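Local coordinates for protein heavy metal cation tricomponent efflux pump ZneA(CzcA-like) (Cupriavidus metallidurans, PDB 4K0J) that probably moves zinc ions out of the cell in exchange for protons, as the trimeric inner-membrane pump of an RND-type heavy metal efflux system, at residues 440-445 and 871-876. Numbering follows the deposited sequence.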
loop_
_atom_site.group_PDB
_atom_site.type_symbol
_atom_site.label_atom_id
_atom_site.label_comp_id
_atom_site.label_asym_id
_atom_site.label_seq_id
_atom_site.Cartn_x
_atom_site.Cartn_y
_atom_site.Cartn_z
ATOM N N MET C 440 10.459 -2.745 -41.022
ATOM C CA MET C 440 9.382 -2.601 -40.048
ATOM C C MET C 440 9.896 -2.640 -38.606
ATOM O O MET C 440 9.341 -1.978 -37.727
ATOM C CB MET C 440 8.289 -3.650 -40.275
ATOM C CG MET C 440 7.605 -3.551 -41.639
ATOM S SD MET C 440 6.342 -2.273 -41.774
ATOM C CE MET C 440 4.881 -3.185 -41.276
ATOM N N ILE C 441 10.956 -3.400 -38.350
ATOM C CA ILE C 441 11.561 -3.342 -37.023
ATOM C C ILE C 441 12.257 -1.993 -36.852
ATOM O O ILE C 441 12.470 -1.530 -35.734
ATOM C CB ILE C 441 12.542 -4.507 -36.746
ATOM C CG1 ILE C 441 12.751 -4.677 -35.237
ATOM C CG2 ILE C 441 13.873 -4.288 -37.446
ATOM C CD1 ILE C 441 13.822 -5.684 -34.874
ATOM N N VAL C 442 12.598 -1.362 -37.972
ATOM C CA VAL C 442 13.161 -0.020 -37.946
ATOM C C VAL C 442 12.075 1.012 -37.665
ATOM O O VAL C 442 12.286 1.936 -36.888
ATOM C CB VAL C 442 13.922 0.321 -39.250
ATOM C CG1 VAL C 442 14.000 1.823 -39.457
ATOM C CG2 VAL C 442 15.321 -0.268 -39.207
ATOM N N ILE C 443 10.905 0.853 -38.276
ATOM C CA ILE C 443 9.820 1.789 -37.993
ATOM C C ILE C 443 9.302 1.592 -36.564
ATOM O O ILE C 443 8.777 2.522 -35.945
ATOM C CB ILE C 443 8.673 1.709 -39.029
ATOM C CG1 ILE C 443 7.735 2.908 -38.888
ATOM C CG2 ILE C 443 7.885 0.435 -38.879
ATOM C CD1 ILE C 443 6.567 2.879 -39.846
ATOM N N ILE C 444 9.482 0.384 -36.034
ATOM C CA ILE C 444 9.128 0.101 -34.645
ATOM C C ILE C 444 10.155 0.677 -33.669
ATOM O O ILE C 444 9.790 1.274 -32.657
ATOM C CB ILE C 444 8.938 -1.410 -34.401
ATOM C CG1 ILE C 444 7.483 -1.800 -34.658
ATOM C CG2 ILE C 444 9.316 -1.787 -32.980
ATOM C CD1 ILE C 444 7.181 -3.262 -34.393
ATOM N N THR C 445 11.437 0.513 -33.979
ATOM C CA THR C 445 12.490 1.067 -33.138
ATOM C C THR C 445 12.486 2.590 -33.219
ATOM O O THR C 445 12.998 3.267 -32.329
ATOM C CB THR C 445 13.889 0.533 -33.517
ATOM O OG1 THR C 445 14.778 0.690 -32.406
ATOM C CG2 THR C 445 14.458 1.287 -34.703
ATOM N N PHE C 871 20.799 3.128 -37.080
ATOM C CA PHE C 871 22.007 2.847 -37.843
ATOM C C PHE C 871 22.468 1.429 -37.546
ATOM O O PHE C 871 22.988 0.740 -38.423
ATOM C CB PHE C 871 23.107 3.845 -37.488
ATOM C CG PHE C 871 24.370 3.676 -38.289
ATOM C CD1 PHE C 871 25.392 2.857 -37.833
ATOM C CD2 PHE C 871 24.542 4.348 -39.487
ATOM C CE1 PHE C 871 26.555 2.706 -38.564
ATOM C CE2 PHE C 871 25.705 4.203 -40.220
ATOM C CZ PHE C 871 26.711 3.380 -39.759
ATOM N N VAL C 872 22.267 1.000 -36.303
ATOM C CA VAL C 872 22.662 -0.339 -35.877
ATOM C C VAL C 872 21.868 -1.422 -36.602
ATOM O O VAL C 872 22.441 -2.396 -37.092
ATOM C CB VAL C 872 22.536 -0.509 -34.353
ATOM C CG1 VAL C 872 22.470 -1.981 -33.978
ATOM C CG2 VAL C 872 23.714 0.154 -33.662
ATOM N N LEU C 873 20.552 -1.249 -36.673
ATOM C CA LEU C 873 19.716 -2.160 -37.449
ATOM C C LEU C 873 20.099 -2.085 -38.922
ATOM O O LEU C 873 20.193 -3.103 -39.608
ATOM C CB LEU C 873 18.235 -1.824 -37.269
ATOM C CG LEU C 873 17.647 -2.148 -35.896
ATOM C CD1 LEU C 873 16.187 -1.742 -35.828
ATOM C CD2 LEU C 873 17.808 -3.627 -35.594
ATOM N N LEU C 874 20.342 -0.867 -39.394
ATOM C CA LEU C 874 20.728 -0.643 -40.780
ATOM C C LEU C 874 22.179 -1.012 -41.049
ATOM O O LEU C 874 22.685 -0.781 -42.144
ATOM C CB LEU C 874 20.471 0.808 -41.185
ATOM C CG LEU C 874 19.241 1.008 -42.071
ATOM C CD1 LEU C 874 18.056 0.237 -41.516
ATOM C CD2 LEU C 874 18.904 2.485 -42.212
ATOM N N PHE C 875 22.855 -1.577 -40.056
ATOM C CA PHE C 875 24.209 -2.058 -40.278
ATOM C C PHE C 875 24.157 -3.412 -40.964
ATOM O O PHE C 875 23.213 -4.177 -40.765
ATOM C CB PHE C 875 24.993 -2.156 -38.972
ATOM C CG PHE C 875 26.403 -2.637 -39.153
ATOM C CD1 PHE C 875 27.399 -1.761 -39.548
ATOM C CD2 PHE C 875 26.730 -3.966 -38.938
ATOM C CE1 PHE C 875 28.697 -2.199 -39.720
ATOM C CE2 PHE C 875 28.025 -4.411 -39.111
ATOM C CZ PHE C 875 29.010 -3.527 -39.505
ATOM N N GLY C 876 25.176 -3.698 -41.770
ATOM C CA GLY C 876 25.240 -4.930 -42.535
ATOM C C GLY C 876 24.220 -4.927 -43.654
ATOM O O GLY C 876 24.549 -4.654 -44.808
#
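L873 meets I441, V442 and T445 without an aromatic face on either side: the flat group at this contact is the I441 carbonyl, whose O lies 3.7 Å from L873 CD1 and accepts the helical bond from T445 N. F871 packs on P884 and L888, and F875 on L18 of a second subunit. The contact illustrates how a leucine near a helix end can pack on a neighbouring transmembrane helix. With CD1 anti to CA (chi2 179°), L873 sets that methyl among three side chains of helix 433-447. The I441 side chain crosses that of L873 at about a right angle, I441 CG2 lying 3.8 Å from L873 CD1. T445 and L873 reach toward each other tip to tip, T445 CG2 standing 3.7 Å from L873 CD1. V442 and L873 slide past each other in opposite directions, V442 CG2 lying 3.8 Å from L873 CD1; the same valine methyl is 3.6 Å from L874 CD1. L874, just after helix 848-873, rests on I887 and I929 as well, while V442 touches V925, so helix 911-939 borders both. Side chain meets side chain through carbon alone, which implies cohesion by dispersion and shape, with no directional bond between 440-445 and 871-876.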